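Local coordinates for putative uncharacterized protein (Trichoplax adhaerens, PDB 5OI9) that probably takes part in centriole assembly as a STIL relative, this chain being the N-terminal domain, whose counterpart is implicated in CEP85 binding, at residues S193-V204 and F310-K321. Sequence-based numbering, arbitrary orientation.
Sequences SALITAVPILPV and FWECSFSGKSDK
Phe310, with 114 Å² buried, lays one ring face against the backbone of Pro203 and Val204: Pro203 CA stands 3.8 Å from the ring centroid, 23° off the normal, which makes it a CH-pi contact. Its CG lies anti to the carbonyl carbon (chi1 -67°), turning the ring toward the 203-204 backbone, where CZ comes 3.4 Å from Val204 O. Without the ring, as with an alanine here, Pro203 and Val204 would probably lose the surface they rest on, and their loop would be freer to shift. Backbone bonds fix the register: Ile201 N donates to Phe310 O at 3.0 Å, while Val199 with Glu312 and Thr197 with Ser314 form hydrogen-bonded antiparallel pairs. In the non-hydrogen-bonded pair between Pro200 and Trp311, the proline crosses the indole six-membered ring, its CB 4.3 Å from that ring's centroid and 12° off the normal. Ala198 CB touches the same ring obliquely, 3.6 Å from Trp311 CE3. Toward the other end of the contact, Ala194 CB sits over one face of the Phe315 ring, 3.5 Å from CE1, and Leu195 O approaches that ring's edge at CD1. Within the mixed sheet, strand 196-200 lies between strands 27-29 and 309-314, and the latter pairs in turn with 296-302. Helix 270-281 packs on Ile196 and Phe315 through Leu280, and its Trp273 NE1 bonds Ala194 O.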
loop_
_atom_site.group_PDB
_atom_site.type_symbol
_atom_site.label_atom_id
_atom_site.label_comp_id
_atom_site.label_asym_id
_atom_site.label_seq_id
_atom_site.Cartn_x
_atom_site.Cartn_y
_atom_site.Cartn_z
ATOM N N SER A 193 4.385 -1.644 -10.559
ATOM C CA SER A 193 5.816 -1.820 -10.742
ATOM C C SER A 193 6.556 -0.513 -10.991
ATOM O O SER A 193 7.782 -0.496 -10.889
ATOM C CB SER A 193 6.085 -2.783 -11.901
ATOM O OG SER A 193 5.583 -2.262 -13.115
ATOM N N ALA A 194 5.847 0.575 -11.281
ATOM C CA ALA A 194 6.484 1.820 -11.704
ATOM C C ALA A 194 7.599 2.248 -10.755
ATOM O O ALA A 194 7.399 2.354 -9.542
ATOM C CB ALA A 194 5.433 2.926 -11.808
ATOM N N LEU A 195 8.782 2.486 -11.321
ATOM C CA LEU A 195 9.899 3.070 -10.591
ATOM C C LEU A 195 9.876 4.585 -10.747
ATOM O O LEU A 195 9.758 5.098 -11.864
ATOM C CB LEU A 195 11.234 2.526 -11.099
ATOM C CG LEU A 195 11.590 1.055 -10.882
ATOM C CD1 LEU A 195 13.008 0.785 -11.365
ATOM C CD2 LEU A 195 11.435 0.669 -9.420
ATOM N N ILE A 196 9.997 5.296 -9.632
ATOM C CA ILE A 196 10.124 6.749 -9.651
ATOM C C ILE A 196 11.607 7.096 -9.627
ATOM O O ILE A 196 12.324 6.727 -8.690
ATOM C CB ILE A 196 9.391 7.394 -8.465
ATOM C CG1 ILE A 196 7.889 7.104 -8.531
ATOM C CG2 ILE A 196 9.650 8.896 -8.436
ATOM C CD1 ILE A 196 7.200 7.722 -9.718
ATOM N N THR A 197 12.071 7.790 -10.664
ATOM C CA THR A 197 13.427 8.323 -10.682
ATOM C C THR A 197 13.455 9.651 -9.935
ATOM O O THR A 197 12.671 10.555 -10.237
ATOM C CB THR A 197 13.909 8.522 -12.119
ATOM O OG1 THR A 197 13.758 7.300 -12.853
ATOM C CG2 THR A 197 15.370 8.946 -12.140
ATOM N N ALA A 198 14.355 9.772 -8.960
ATOM C CA ALA A 198 14.440 10.963 -8.125
ATOM C C ALA A 198 15.850 11.535 -8.181
ATOM O O ALA A 198 16.827 10.808 -7.978
ATOM C CB ALA A 198 14.052 10.650 -6.677
ATOM N N VAL A 199 15.942 12.836 -8.431
ATOM C CA VAL A 199 17.210 13.532 -8.612
ATOM C C VAL A 199 17.276 14.668 -7.596
ATOM O O VAL A 199 16.378 15.509 -7.571
ATOM C CB VAL A 199 17.368 14.087 -10.038
ATOM C CG1 VAL A 199 18.508 15.077 -10.097
ATOM C CG2 VAL A 199 17.585 12.955 -11.031
ATOM N N PRO A 200 18.310 14.740 -6.761
ATOM C CA PRO A 200 18.441 15.890 -5.858
ATOM C C PRO A 200 18.752 17.155 -6.645
ATOM O O PRO A 200 19.581 17.149 -7.559
ATOM C CB PRO A 200 19.611 15.500 -4.942
ATOM C CG PRO A 200 19.918 14.057 -5.243
ATOM C CD PRO A 200 19.441 13.808 -6.638
ATOM N N ILE A 201 18.072 18.246 -6.289
ATOM C CA ILE A 201 18.222 19.522 -6.979
ATOM C C ILE A 201 18.449 20.628 -5.954
ATOM O O ILE A 201 18.291 20.436 -4.748
ATOM C CB ILE A 201 17.003 19.860 -7.866
ATOM C CG1 ILE A 201 15.756 20.066 -7.006
ATOM C CG2 ILE A 201 16.769 18.769 -8.900
ATOM C CD1 ILE A 201 14.549 20.539 -7.787
ATOM N N LEU A 202 18.823 21.802 -6.463
ATOM C CA LEU A 202 19.051 22.963 -5.617
ATOM C C LEU A 202 17.737 23.445 -4.999
ATOM O O LEU A 202 16.664 23.251 -5.577
ATOM C CB LEU A 202 19.689 24.093 -6.421
ATOM C CG LEU A 202 21.130 23.890 -6.895
ATOM C CD1 LEU A 202 21.543 25.011 -7.835
ATOM C CD2 LEU A 202 22.078 23.812 -5.711
ATOM N N PRO A 203 17.797 24.076 -3.825
ATOM C CA PRO A 203 16.561 24.512 -3.163
ATOM C C PRO A 203 15.820 25.561 -3.978
ATOM O O PRO A 203 16.420 26.373 -4.685
ATOM C CB PRO A 203 17.053 25.088 -1.830
ATOM C CG PRO A 203 18.394 24.471 -1.617
ATOM C CD PRO A 203 18.982 24.311 -2.985
ATOM N N VAL A 204 14.494 25.533 -3.867
ATOM C CA VAL A 204 13.608 26.440 -4.584
ATOM C C VAL A 204 12.844 27.277 -3.567
ATOM O O VAL A 204 12.471 26.783 -2.498
ATOM C CB VAL A 204 12.641 25.670 -5.508
ATOM C CG1 VAL A 204 11.776 26.630 -6.301
ATOM C CG2 VAL A 204 13.421 24.756 -6.442
ATOM N N PHE A 310 15.044 19.007 -1.665
ATOM C CA PHE A 310 14.355 19.218 -2.931
ATOM C C PHE A 310 14.793 18.158 -3.931
ATOM O O PHE A 310 15.993 17.921 -4.107
ATOM C CB PHE A 310 14.631 20.621 -3.478
ATOM C CG PHE A 310 14.032 21.722 -2.646
ATOM C CD1 PHE A 310 14.645 22.140 -1.477
ATOM C CD2 PHE A 310 12.852 22.340 -3.035
ATOM C CE1 PHE A 310 14.095 23.149 -0.711
ATOM C CE2 PHE A 310 12.299 23.353 -2.272
ATOM C CZ PHE A 310 12.923 23.755 -1.109
ATOM N N TRP A 311 13.815 17.520 -4.574
ATOM C CA TRP A 311 14.059 16.485 -5.567
ATOM C C TRP A 311 13.199 16.741 -6.794
ATOM O O TRP A 311 12.071 17.228 -6.686
ATOM C CB TRP A 311 13.732 15.086 -5.024
ATOM C CG TRP A 311 14.525 14.666 -3.833
ATOM C CD1 TRP A 311 14.374 15.101 -2.548
ATOM C CD2 TRP A 311 15.586 13.705 -3.809
ATOM N NE1 TRP A 311 15.277 14.471 -1.725
ATOM C CE2 TRP A 311 16.034 13.610 -2.477
ATOM C CE3 TRP A 311 16.198 12.912 -4.785
ATOM C CZ2 TRP A 311 17.072 12.760 -2.097
ATOM C CZ3 TRP A 311 17.223 12.067 -4.407
ATOM C CH2 TRP A 311 17.652 11.999 -3.075
ATOM N N GLU A 312 13.738 16.405 -7.963
ATOM C CA GLU A 312 12.950 16.323 -9.186
ATOM C C GLU A 312 12.659 14.855 -9.468
ATOM O O GLU A 312 13.586 14.062 -9.675
ATOM C CB GLU A 312 13.669 16.960 -10.375
ATOM C CG GLU A 312 12.871 16.845 -11.673
ATOM C CD GLU A 312 13.426 17.705 -12.796
ATOM O OE1 GLU A 312 13.971 17.141 -13.767
ATOM O OE2 GLU A 312 13.312 18.943 -12.708
ATOM N N CYS A 313 11.379 14.497 -9.474
ATOM C CA CYS A 313 10.946 13.123 -9.677
ATOM C C CYS A 313 10.357 12.964 -11.069
ATOM O O CYS A 313 9.691 13.871 -11.580
ATOM C CB CYS A 313 9.914 12.712 -8.627
ATOM S SG CYS A 313 10.441 13.001 -6.929
ATOM N N SER A 314 10.596 11.807 -11.677
ATOM C CA SER A 314 10.086 11.529 -13.010
ATOM C C SER A 314 9.723 10.059 -13.125
ATOM O O SER A 314 10.252 9.207 -12.407
ATOM C CB SER A 314 11.107 11.897 -14.095
ATOM O OG SER A 314 12.236 11.043 -14.040
ATOM N N PHE A 315 8.800 9.773 -14.038
ATOM C CA PHE A 315 8.475 8.410 -14.420
ATOM C C PHE A 315 8.182 8.380 -15.909
ATOM O O PHE A 315 7.510 9.274 -16.433
ATOM C CB PHE A 315 7.273 7.857 -13.649
ATOM C CG PHE A 315 6.810 6.524 -14.152
ATOM C CD1 PHE A 315 7.645 5.420 -14.085
ATOM C CD2 PHE A 315 5.553 6.376 -14.711
ATOM C CE1 PHE A 315 7.231 4.188 -14.556
ATOM C CE2 PHE A 315 5.131 5.145 -15.182
ATOM C CZ PHE A 315 5.972 4.050 -15.106
ATOM N N SER A 316 8.681 7.346 -16.582
ATOM C CA SER A 316 8.537 7.257 -18.027
ATOM C C SER A 316 8.215 5.862 -18.545
ATOM O O SER A 316 7.994 5.717 -19.751
ATOM C CB SER A 316 9.818 7.755 -18.706
ATOM O OG SER A 316 10.929 6.950 -18.351
ATOM N N GLY A 317 8.173 4.839 -17.691
ATOM C CA GLY A 317 7.941 3.474 -18.122
ATOM C C GLY A 317 6.484 3.166 -18.396
ATOM O O GLY A 317 5.696 4.038 -18.780
ATOM N N LYS A 318 6.117 1.900 -18.193
ATOM C CA LYS A 318 4.772 1.419 -18.484
ATOM C C LYS A 318 3.851 1.696 -17.302
ATOM O O LYS A 318 4.155 1.318 -16.166
ATOM C CB LYS A 318 4.795 -0.075 -18.806
ATOM C CG LYS A 318 5.696 -0.444 -19.972
ATOM C CD LYS A 318 5.251 0.243 -21.252
ATOM C CE LYS A 318 6.129 -0.152 -22.427
ATOM N NZ LYS A 318 5.632 0.438 -23.698
ATOM N N SER A 319 2.713 2.335 -17.582
ATOM C CA SER A 319 1.827 2.805 -16.524
ATOM C C SER A 319 0.996 1.688 -15.903
ATOM O O SER A 319 0.700 1.740 -14.705
ATOM C CB SER A 319 0.902 3.896 -17.069
ATOM O OG SER A 319 -0.028 4.315 -16.084
ATOM N N ASP A 320 0.602 0.681 -16.684
ATOM C CA ASP A 320 -0.287 -0.369 -16.199
ATOM C C ASP A 320 0.429 -1.698 -15.983
ATOM O O ASP A 320 -0.211 -2.754 -16.005
ATOM C CB ASP A 320 -1.470 -0.544 -17.154
ATOM C CG ASP A 320 -1.044 -0.638 -18.608
ATOM O OD1 ASP A 320 0.143 -0.921 -18.873
ATOM O OD2 ASP A 320 -1.902 -0.419 -19.491
ATOM N N LYS A 321 1.742 -1.669 -15.773
ATOM C CA LYS A 321 2.506 -2.870 -15.463
ATOM C C LYS A 321 2.527 -3.084 -13.955
ATOM O O LYS A 321 2.612 -2.126 -13.183
ATOM C CB LYS A 321 3.932 -2.751 -16.002
ATOM C CG LYS A 321 4.801 -3.968 -15.748
ATOM C CD LYS A 321 6.276 -3.634 -15.897
ATOM C CE LYS A 321 7.116 -4.465 -14.939
ATOM N NZ LYS A 321 8.522 -3.987 -14.847
HETATM O O HOH W 1 3.005 0.516 -12.344
HETATM O O HOH W 2 13.906 12.941 -12.102
HETATM O O HOH W 3 17.712 20.077 -2.185
#